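Local coordinates for protein LigF (Sphingobium sp. SYK-6, PDB 4XT0) that cleaves beta-aryl ether bonds of lignin stereospecifically with the aid of glutathione, as a beta-etherase of the glutathione S-transferase superfamily, at residues Ser84-Asp92 against Thr191-Cys199; Trp102-Cys113 against Glu167-Leu178. One frame throughout, in Å; residues are numbered along the deposited sequence.

Contact 1. Residues Ser84-Asp92 against Thr191-Cys199; sequences SGNSLRPAD and TGYSLADIC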
loop_
_atom_site.group_PDB
_atom_site.type_symbol
_atom_site.label_atom_id
_atom_site.label_comp_id
_atom_site.label_asym_id
_atom_site.label_seq_id
_atom_site.Cartn_x
_atom_site.Cartn_y
_atom_site.Cartn_z
ATOM N N SER A 84 7.269 -25.165 -3.670
ATOM C CA SER A 84 6.091 -25.926 -3.241
ATOM C C SER A 84 4.874 -25.627 -4.106
ATOM O O SER A 84 4.427 -24.486 -4.154
ATOM C CB SER A 84 5.735 -25.621 -1.786
ATOM O OG SER A 84 6.819 -25.910 -0.926
ATOM N N GLY A 85 4.352 -26.655 -4.777
ATOM C CA GLY A 85 3.138 -26.541 -5.573
ATOM C C GLY A 85 3.203 -25.430 -6.611
ATOM O O GLY A 85 4.276 -25.133 -7.139
ATOM N N ASN A 86 2.067 -24.787 -6.878
ATOM C CA ASN A 86 2.014 -23.737 -7.903
ATOM C C ASN A 86 2.925 -22.541 -7.593
ATOM O O ASN A 86 3.019 -22.075 -6.445
ATOM C CB ASN A 86 0.569 -23.266 -8.098
ATOM C CG ASN A 86 -0.301 -24.331 -8.732
ATOM O OD1 ASN A 86 0.150 -25.052 -9.606
ATOM N ND2 ASN A 86 -1.551 -24.441 -8.288
ATOM N N SER A 87 3.631 -22.061 -8.610
ATOM C CA SER A 87 4.496 -20.895 -8.431
ATOM C C SER A 87 3.718 -19.589 -8.656
ATOM O O SER A 87 3.154 -19.382 -9.733
ATOM C CB SER A 87 5.683 -20.977 -9.387
ATOM O OG SER A 87 6.447 -19.787 -9.294
ATOM N N LEU A 88 3.658 -18.718 -7.647
ATOM C CA LEU A 88 2.672 -17.625 -7.691
ATOM C C LEU A 88 3.295 -16.246 -7.909
ATOM O O LEU A 88 2.601 -15.241 -7.866
ATOM C CB LEU A 88 1.821 -17.614 -6.409
ATOM C CG LEU A 88 1.029 -18.911 -6.142
ATOM C CD1 LEU A 88 0.361 -18.930 -4.752
ATOM C CD2 LEU A 88 -0.009 -19.130 -7.226
ATOM N N ARG A 89 4.602 -16.196 -8.159
ATOM C CA ARG A 89 5.218 -14.947 -8.646
ATOM C C ARG A 89 5.971 -15.242 -9.922
ATOM O O ARG A 89 6.631 -16.268 -10.017
ATOM C CB ARG A 89 6.189 -14.335 -7.625
ATOM C CG ARG A 89 5.599 -13.941 -6.280
ATOM C CD ARG A 89 6.657 -13.141 -5.459
ATOM N NE ARG A 89 7.820 -13.963 -5.149
ATOM C CZ ARG A 89 8.526 -13.915 -4.015
ATOM N NH1 ARG A 89 8.202 -13.073 -3.038
ATOM N NH2 ARG A 89 9.559 -14.731 -3.857
ATOM N N PRO A 90 5.884 -14.337 -10.914
ATOM C CA PRO A 90 6.677 -14.496 -12.146
ATOM C C PRO A 90 8.165 -14.629 -11.832
ATOM O O PRO A 90 8.640 -13.956 -10.909
ATOM C CB PRO A 90 6.421 -13.184 -12.917
ATOM C CG PRO A 90 5.154 -12.617 -12.343
ATOM C CD PRO A 90 5.103 -13.088 -10.889
ATOM N N ALA A 91 8.890 -15.452 -12.582
ATOM C CA ALA A 91 10.347 -15.511 -12.435
ATOM C C ALA A 91 11.006 -14.259 -13.044
ATOM O O ALA A 91 12.045 -13.783 -12.577
ATOM C CB ALA A 91 10.900 -16.796 -13.093
ATOM N N ASP A 92 10.393 -13.741 -14.101
ATOM C CA ASP A 92 10.844 -12.521 -14.751
ATOM C C ASP A 92 10.636 -11.327 -13.798
ATOM O O ASP A 92 9.510 -11.008 -13.438
ATOM C CB ASP A 92 10.073 -12.355 -16.071
ATOM C CG ASP A 92 10.525 -11.161 -16.894
ATOM O OD1 ASP A 92 10.805 -10.087 -16.311
ATOM O OD2 ASP A 92 10.584 -11.305 -18.144
ATOM N N THR A 191 2.079 -13.263 -17.832
ATOM C CA THR A 191 2.829 -14.498 -17.571
ATOM C C THR A 191 1.946 -15.545 -16.879
ATOM O O THR A 191 2.366 -16.686 -16.666
ATOM C CB THR A 191 4.070 -14.247 -16.687
ATOM O OG1 THR A 191 3.727 -13.328 -15.639
ATOM C CG2 THR A 191 5.205 -13.666 -17.523
ATOM N N GLY A 192 0.729 -15.148 -16.516
ATOM C CA GLY A 192 -0.227 -16.088 -15.956
ATOM C C GLY A 192 -0.569 -15.834 -14.498
ATOM O O GLY A 192 -0.166 -14.831 -13.909
ATOM N N TYR A 193 -1.324 -16.762 -13.926
ATOM C CA TYR A 193 -1.863 -16.646 -12.577
ATOM C C TYR A 193 -0.803 -16.332 -11.539
ATOM O O TYR A 193 0.230 -17.003 -11.484
ATOM C CB TYR A 193 -2.558 -17.951 -12.231
ATOM C CG TYR A 193 -3.281 -18.024 -10.908
ATOM C CD1 TYR A 193 -4.484 -17.361 -10.714
ATOM C CD2 TYR A 193 -2.791 -18.826 -9.876
ATOM C CE1 TYR A 193 -5.183 -17.470 -9.517
ATOM C CE2 TYR A 193 -3.481 -18.952 -8.671
ATOM C CZ TYR A 193 -4.679 -18.272 -8.504
ATOM O OH TYR A 193 -5.397 -18.397 -7.341
ATOM N N SER A 194 -1.060 -15.317 -10.709
ATOM C CA SER A 194 -0.059 -14.865 -9.751
ATOM C C SER A 194 -0.744 -14.302 -8.517
ATOM O O SER A 194 -1.981 -14.273 -8.436
ATOM C CB SER A 194 0.853 -13.804 -10.381
ATOM O OG SER A 194 0.201 -12.528 -10.441
ATOM N N LEU A 195 0.069 -13.870 -7.558
ATOM C CA LEU A 195 -0.414 -13.140 -6.381
ATOM C C LEU A 195 -1.272 -11.917 -6.771
ATOM O O LEU A 195 -2.156 -11.534 -6.015
ATOM C CB LEU A 195 0.759 -12.679 -5.498
ATOM C CG LEU A 195 1.647 -13.766 -4.875
ATOM C CD1 LEU A 195 2.677 -13.120 -3.949
ATOM C CD2 LEU A 195 0.814 -14.826 -4.143
ATOM N N ALA A 196 -1.014 -11.314 -7.936
ATOM C CA ALA A 196 -1.880 -10.221 -8.416
ATOM C C ALA A 196 -3.327 -10.669 -8.520
ATOM O O ALA A 196 -4.241 -9.964 -8.056
ATOM C CB ALA A 196 -1.418 -9.695 -9.781
ATOM N N ASP A 197 -3.544 -11.813 -9.171
ATOM C CA ASP A 197 -4.902 -12.337 -9.311
ATOM C C ASP A 197 -5.511 -12.663 -7.952
ATOM O O ASP A 197 -6.655 -12.303 -7.682
ATOM C CB ASP A 197 -4.913 -13.566 -10.229
ATOM C CG ASP A 197 -4.310 -13.259 -11.591
ATOM O OD1 ASP A 197 -4.992 -12.589 -12.412
ATOM O OD2 ASP A 197 -3.141 -13.651 -11.827
ATOM N N ILE A 198 -4.735 -13.316 -7.090
ATOM C CA ILE A 198 -5.226 -13.724 -5.771
ATOM C C ILE A 198 -5.642 -12.505 -4.919
ATOM O O ILE A 198 -6.741 -12.473 -4.349
ATOM C CB ILE A 198 -4.145 -14.563 -5.020
ATOM C CG1 ILE A 198 -4.066 -15.977 -5.596
ATOM C CG2 ILE A 198 -4.433 -14.626 -3.526
ATOM C CD1 ILE A 198 -2.834 -16.761 -5.087
ATOM N N CYS A 199 -4.785 -11.489 -4.867
ATOM C CA CYS A 199 -5.064 -10.319 -4.030
ATOM C C CYS A 199 -6.287 -9.555 -4.539
ATOM O O CYS A 199 -7.093 -9.062 -3.745
ATOM C CB CYS A 199 -3.843 -9.394 -3.966
ATOM S SG CYS A 199 -2.403 -10.100 -3.061
HETATM O O HOH W 1 2.958 -16.584 -11.077
HETATM O O HOH W 2 0.946 -20.368 -11.460
#
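Leu88 is the apolar centre where the linker between the thioredoxin-fold and helical domains of this glutathione S-transferase meets the capping box that starts helix 195-204. Its CB and two methyls each have a partner. CB packs on CD2 of Leu195 at 3.7 Å, CD1 reaches CD1 of Ile198, and CD2 lies obliquely beside CE2 of the Tyr193 ring, 3.8 Å away, the two side chains running the same way. Leu195 also sends its other methyl, CD1, to CG of Arg89, whose guanidinium continues to salt bridges with Glu75 and Asp79 of helix 70-80, so the linker is tied to the N-terminal domain as well. At the backbone, Leu195 N donates to Leu88 O over 2.9 Å, within the carbonyl plane, giving a first-turn amide of the helix an acceptor from the linker. Ser194 closes the turn itself: with chi1 at 77°, OG sits between backbone N and carbonyl carbon and accepts from Ala196 N, while Ser194 N donates to the anti lone pair of Asp197 OD2, completing the capping box. Toward the polar edge, two waters bridge the carbonyls of Ser87 and Tyr193, one only weakly at Tyr193; the other donates to Ser87 O at 3.1 Å and to Tyr193 O at 2.8 Å.

Contact 2. Residues Trp102-Cys113 against Glu167-Leu178; sequences WTKWVDEYFCWC and EFRKVGVSVARL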
loop_
_atom_site.group_PDB
_atom_site.type_symbol
_atom_site.label_atom_id
_atom_site.label_comp_id
_atom_site.label_asym_id
_atom_site.label_seq_id
_atom_site.Cartn_x
_atom_site.Cartn_y
_atom_site.Cartn_z
ATOM N N TRP A 102 -0.079 -4.331 -9.044
ATOM C CA TRP A 102 -1.451 -4.800 -8.798
ATOM C C TRP A 102 -1.735 -5.063 -7.332
ATOM O O TRP A 102 -2.829 -4.754 -6.851
ATOM C CB TRP A 102 -1.759 -6.093 -9.584
ATOM C CG TRP A 102 -2.114 -5.852 -11.017
ATOM C CD1 TRP A 102 -1.356 -6.152 -12.104
ATOM C CD2 TRP A 102 -3.317 -5.259 -11.505
ATOM N NE1 TRP A 102 -2.007 -5.784 -13.249
ATOM C CE2 TRP A 102 -3.210 -5.222 -12.917
ATOM C CE3 TRP A 102 -4.473 -4.747 -10.906
ATOM C CZ2 TRP A 102 -4.221 -4.707 -13.730
ATOM C CZ3 TRP A 102 -5.477 -4.230 -11.718
ATOM C CH2 TRP A 102 -5.343 -4.218 -13.114
ATOM N N THR A 103 -0.793 -5.700 -6.629
ATOM C CA THR A 103 -1.094 -6.107 -5.262
ATOM C C THR A 103 -1.114 -4.877 -4.350
ATOM O O THR A 103 -1.933 -4.791 -3.446
ATOM C CB THR A 103 -0.103 -7.187 -4.722
ATOM O OG1 THR A 103 1.244 -6.700 -4.718
ATOM C CG2 THR A 103 -0.193 -8.486 -5.557
ATOM N N LYS A 104 -0.232 -3.916 -4.588
ATOM C CA LYS A 104 -0.223 -2.730 -3.745
ATOM C C LYS A 104 -1.426 -1.840 -4.086
ATOM O O LYS A 104 -1.930 -1.119 -3.231
ATOM C CB LYS A 104 1.102 -1.967 -3.883
ATOM C CG LYS A 104 1.220 -1.089 -5.146
ATOM C CD LYS A 104 2.702 -0.737 -5.384
ATOM C CE LYS A 104 3.293 0.092 -4.226
ATOM N NZ LYS A 104 2.711 1.503 -4.226
ATOM N N TRP A 105 -1.914 -1.920 -5.320
ATOM C CA TRP A 105 -3.114 -1.182 -5.685
ATOM C C TRP A 105 -4.340 -1.734 -4.945
ATOM O O TRP A 105 -5.240 -0.987 -4.594
ATOM C CB TRP A 105 -3.332 -1.231 -7.190
ATOM C CG TRP A 105 -4.565 -0.546 -7.662
ATOM C CD1 TRP A 105 -4.761 0.797 -7.819
ATOM C CD2 TRP A 105 -5.763 -1.189 -8.089
ATOM N NE1 TRP A 105 -6.027 1.032 -8.310
ATOM C CE2 TRP A 105 -6.662 -0.170 -8.490
ATOM C CE3 TRP A 105 -6.178 -2.522 -8.172
ATOM C CZ2 TRP A 105 -7.948 -0.448 -8.955
ATOM C CZ3 TRP A 105 -7.454 -2.798 -8.645
ATOM C CH2 TRP A 105 -8.322 -1.762 -9.030
ATOM N N VAL A 106 -4.362 -3.037 -4.697
ATOM C CA VAL A 106 -5.408 -3.591 -3.846
ATOM C C VAL A 106 -5.306 -2.992 -2.450
ATOM O O VAL A 106 -6.310 -2.518 -1.910
ATOM C CB VAL A 106 -5.341 -5.124 -3.754
ATOM C CG1 VAL A 106 -6.339 -5.645 -2.703
ATOM C CG2 VAL A 106 -5.632 -5.729 -5.092
ATOM N N ASP A 107 -4.087 -2.969 -1.896
ATOM C CA ASP A 107 -3.843 -2.417 -0.547
ATOM C C ASP A 107 -4.100 -0.920 -0.409
ATOM O O ASP A 107 -4.429 -0.445 0.681
ATOM C CB ASP A 107 -2.394 -2.694 -0.098
ATOM C CG ASP A 107 -2.176 -4.143 0.338
ATOM O OD1 ASP A 107 -3.102 -4.758 0.918
ATOM O OD2 ASP A 107 -1.076 -4.681 0.103
ATOM N N GLU A 108 -3.925 -0.164 -1.487
ATOM C CA GLU A 108 -3.969 1.294 -1.383
ATOM C C GLU A 108 -5.236 1.917 -1.951
ATOM O O GLU A 108 -5.464 3.106 -1.768
ATOM C CB GLU A 108 -2.751 1.901 -2.088
ATOM C CG GLU A 108 -1.428 1.425 -1.470
ATOM C CD GLU A 108 -0.216 1.655 -2.359
ATOM O OE1 GLU A 108 -0.273 2.577 -3.199
ATOM O OE2 GLU A 108 0.798 0.918 -2.196
ATOM N N TYR A 109 -6.039 1.139 -2.668
ATOM C CA TYR A 109 -7.222 1.717 -3.328
ATOM C C TYR A 109 -8.432 0.778 -3.332
ATOM O O TYR A 109 -9.471 1.093 -2.759
ATOM C CB TYR A 109 -6.848 2.117 -4.764
ATOM C CG TYR A 109 -7.847 3.016 -5.473
ATOM C CD1 TYR A 109 -7.718 4.401 -5.432
ATOM C CD2 TYR A 109 -8.909 2.479 -6.201
ATOM C CE1 TYR A 109 -8.642 5.241 -6.096
ATOM C CE2 TYR A 109 -9.821 3.300 -6.869
ATOM C CZ TYR A 109 -9.680 4.676 -6.813
ATOM O OH TYR A 109 -10.578 5.486 -7.472
ATOM N N PHE A 110 -8.282 -0.381 -3.974
ATOM C CA PHE A 110 -9.417 -1.256 -4.282
ATOM C C PHE A 110 -10.052 -1.859 -3.027
ATOM O O PHE A 110 -11.279 -1.860 -2.886
ATOM C CB PHE A 110 -8.965 -2.370 -5.253
ATOM C CG PHE A 110 -10.083 -3.281 -5.740
ATOM C CD1 PHE A 110 -11.402 -2.853 -5.771
ATOM C CD2 PHE A 110 -9.796 -4.576 -6.161
ATOM C CE1 PHE A 110 -12.408 -3.694 -6.203
ATOM C CE2 PHE A 110 -10.801 -5.429 -6.605
ATOM C CZ PHE A 110 -12.113 -4.990 -6.623
ATOM N N CYS A 111 -9.234 -2.383 -2.119
ATOM C CA CYS A 111 -9.784 -2.999 -0.919
ATOM C C CYS A 111 -10.598 -1.991 -0.111
ATOM O O CYS A 111 -11.674 -2.311 0.373
ATOM C CB CYS A 111 -8.683 -3.586 -0.031
ATOM S SG CYS A 111 -9.328 -4.242 1.541
ATOM N N TRP A 112 -10.098 -0.769 0.011
ATOM C CA TRP A 112 -10.711 0.176 0.936
ATOM C C TRP A 112 -12.064 0.741 0.497
ATOM O O TRP A 112 -12.942 0.973 1.344
ATOM C CB TRP A 112 -9.721 1.314 1.234
ATOM C CG TRP A 112 -8.435 0.810 1.831
ATOM C CD1 TRP A 112 -7.172 1.204 1.497
ATOM C CD2 TRP A 112 -8.283 -0.213 2.839
ATOM N NE1 TRP A 112 -6.249 0.513 2.244
ATOM C CE2 TRP A 112 -6.902 -0.364 3.071
ATOM C CE3 TRP A 112 -9.180 -1.005 3.574
ATOM C CZ2 TRP A 112 -6.394 -1.276 4.001
ATOM C CZ3 TRP A 112 -8.674 -1.913 4.493
ATOM C CH2 TRP A 112 -7.294 -2.038 4.700
ATOM N N CYS A 113 -12.275 0.953 -0.795
ATOM C CA CYS A 113 -13.587 1.467 -1.189
ATOM C C CYS A 113 -14.653 0.375 -1.049
ATOM O O CYS A 113 -15.762 0.640 -0.574
ATOM C CB CYS A 113 -13.561 2.051 -2.610
ATOM S SG CYS A 113 -12.934 0.988 -3.926
ATOM N N GLU A 167 -17.117 6.633 -2.095
ATOM C CA GLU A 167 -16.600 5.269 -2.042
ATOM C C GLU A 167 -17.132 4.436 -3.194
ATOM O O GLU A 167 -16.381 3.656 -3.807
ATOM C CB GLU A 167 -16.953 4.609 -0.710
ATOM C CG GLU A 167 -16.206 5.189 0.485
ATOM C CD GLU A 167 -14.721 5.355 0.236
ATOM O OE1 GLU A 167 -14.067 4.377 -0.171
ATOM O OE2 GLU A 167 -14.199 6.469 0.438
ATOM N N PHE A 168 -18.423 4.597 -3.478
ATOM C CA PHE A 168 -19.059 3.947 -4.620
ATOM C C PHE A 168 -18.385 4.334 -5.934
ATOM O O PHE A 168 -18.148 3.464 -6.771
ATOM C CB PHE A 168 -20.564 4.277 -4.684
ATOM C CG PHE A 168 -21.429 3.242 -4.033
ATOM C CD1 PHE A 168 -21.472 1.947 -4.536
ATOM C CD2 PHE A 168 -22.184 3.547 -2.912
ATOM C CE1 PHE A 168 -22.258 0.970 -3.935
ATOM C CE2 PHE A 168 -22.982 2.577 -2.306
ATOM C CZ PHE A 168 -23.017 1.287 -2.819
ATOM N N ARG A 169 -18.077 5.623 -6.128
ATOM C CA ARG A 169 -17.387 6.042 -7.356
ATOM C C ARG A 169 -16.040 5.349 -7.529
ATOM O O ARG A 169 -15.661 4.981 -8.640
ATOM C CB ARG A 169 -17.147 7.553 -7.411
ATOM C CG ARG A 169 -16.651 7.966 -8.810
ATOM C CD ARG A 169 -15.819 9.236 -8.869
ATOM N NE ARG A 169 -14.409 8.999 -8.604
ATOM C CZ ARG A 169 -13.790 9.472 -7.535
ATOM N NH1 ARG A 169 -14.477 10.202 -6.671
ATOM N NH2 ARG A 169 -12.505 9.222 -7.331
ATOM N N LYS A 170 -15.299 5.193 -6.438
ATOM C CA LYS A 170 -13.996 4.548 -6.516
ATOM C C LYS A 170 -14.126 3.055 -6.847
ATOM O O LYS A 170 -13.273 2.484 -7.535
ATOM C CB LYS A 170 -13.229 4.758 -5.211
ATOM C CG LYS A 170 -12.595 6.140 -5.108
ATOM C CD LYS A 170 -12.879 6.794 -3.775
ATOM C CE LYS A 170 -11.953 6.288 -2.700
ATOM N NZ LYS A 170 -12.246 6.891 -1.371
ATOM N N VAL A 171 -15.198 2.425 -6.372
ATOM C CA VAL A 171 -15.453 1.041 -6.746
ATOM C C VAL A 171 -15.612 0.977 -8.267
ATOM O O VAL A 171 -15.050 0.097 -8.920
ATOM C CB VAL A 171 -16.715 0.453 -6.045
ATOM C CG1 VAL A 171 -17.021 -0.938 -6.576
ATOM C CG2 VAL A 171 -16.514 0.395 -4.540
ATOM N N GLY A 172 -16.361 1.923 -8.823
ATOM C CA GLY A 172 -16.539 2.000 -10.258
ATOM C C GLY A 172 -15.210 2.149 -10.971
ATOM O O GLY A 172 -14.940 1.431 -11.930
ATOM N N VAL A 173 -14.373 3.071 -10.500
ATOM C CA VAL A 173 -13.028 3.234 -11.051
ATOM C C VAL A 173 -12.267 1.921 -10.992
ATOM O O VAL A 173 -11.618 1.535 -11.969
ATOM C CB VAL A 173 -12.212 4.318 -10.307
ATOM C CG1 VAL A 173 -10.749 4.263 -10.724
ATOM C CG2 VAL A 173 -12.782 5.689 -10.581
ATOM N N SER A 174 -12.373 1.225 -9.858
ATOM C CA SER A 174 -11.611 -0.006 -9.638
ATOM C C SER A 174 -12.012 -1.104 -10.606
ATOM O O SER A 174 -11.169 -1.812 -11.158
ATOM C CB SER A 174 -11.792 -0.514 -8.201
ATOM O OG SER A 174 -11.252 0.389 -7.254
ATOM N N VAL A 175 -13.315 -1.251 -10.791
ATOM C CA VAL A 175 -13.866 -2.270 -11.672
ATOM C C VAL A 175 -13.551 -1.980 -13.150
ATOM O O VAL A 175 -13.255 -2.903 -13.917
ATOM C CB VAL A 175 -15.396 -2.386 -11.442
ATOM C CG1 VAL A 175 -16.097 -2.953 -12.656
ATOM C CG2 VAL A 175 -15.659 -3.219 -10.195
ATOM N N ALA A 176 -13.612 -0.708 -13.547
ATOM C CA ALA A 176 -13.219 -0.311 -14.898
ATOM C C ALA A 176 -11.740 -0.633 -15.155
ATOM O O ALA A 176 -11.373 -1.075 -16.241
ATOM C CB ALA A 176 -13.486 1.186 -15.130
ATOM N N ARG A 177 -10.890 -0.427 -14.155
ATOM C CA ARG A 177 -9.463 -0.684 -14.340
ATOM C C ARG A 177 -9.188 -2.177 -14.563
ATOM O O ARG A 177 -8.360 -2.555 -15.394
ATOM C CB ARG A 177 -8.665 -0.183 -13.137
ATOM C CG ARG A 177 -7.176 -0.471 -13.245
ATOM C CD ARG A 177 -6.582 0.223 -14.470
ATOM N NE ARG A 177 -5.188 -0.157 -14.660
ATOM C CZ ARG A 177 -4.788 -1.179 -15.405
ATOM N NH1 ARG A 177 -5.683 -1.922 -16.049
ATOM N NH2 ARG A 177 -3.495 -1.456 -15.508
ATOM N N LEU A 178 -9.891 -3.013 -13.810
ATOM C CA LEU A 178 -9.752 -4.454 -13.923
ATOM C C LEU A 178 -10.222 -4.928 -15.282
ATOM O O LEU A 178 -9.585 -5.785 -15.901
ATOM C CB LEU A 178 -10.534 -5.167 -12.808
ATOM C CG LEU A 178 -9.910 -5.091 -11.412
ATOM C CD1 LEU A 178 -10.924 -5.505 -10.350
ATOM C CD2 LEU A 178 -8.665 -5.971 -11.316
#
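Ser174 presses its CB against Phe110, 3.4 Å from CD1, as a small knob in a hole formed by Trp105, Tyr109, Phe110 and Cys113. This is knobs-into-holes packing within the all-helical domain of a glutathione S-transferase, where the segments of helices 93-121 and 161-182 cross at -120° with axes 9.0 Å apart. Cys113 answers as the reciprocal knob, among Glu167, Lys170, Val171 and Ser174; its chi1 of 54° directs SG to CG2 of Val171, 3.7 Å off. The hydroxyl of Ser174 is held by its own helix: OG donates to Lys170 O from above the carbonyl plane, while Ser174 N reaches that oxygen from the opposite face. The same OG lies at the edge of the Tyr109 ring, in its plane and 3.3 Å from CE2. Tyr109 extends across Lys170 and Val173, and its OH bonds to Glu147 of the second subunit, bringing the helix pair to the dimer interface. A wider pi-type turn at 106-110 interrupts the regular helix here. At the far end, Leu178 divides its methyls between Phe110 and Trp102, and Arg177, bonded through NH1 to Thr181, turns one guanidinium face to CH2 of Trp102, the two planes inclined at 58°, with NH1 3.7 Å from CH2.

Helix 93-121 joins the two contacts: it starts directly after the linker of contact 1 and supplies one side of contact 2. Their centres are 20 Å apart, yet they touch, with Ala196 CB 3.6 Å from Trp102 CB and Cys199 SG 3.7 Å from Thr103 CG2. In sequence, contact 2 is nested inside the loop that contact 1 closes, and helices 161-182 and 195-204 follow each other. Contact 1 joins the domains away from the glutathione, the side chain of Ile198 being about 12 Å from a bound molecule of it, whereas the side chain of Trp112, on the helix of contact 2, comes within about 4 Å of one.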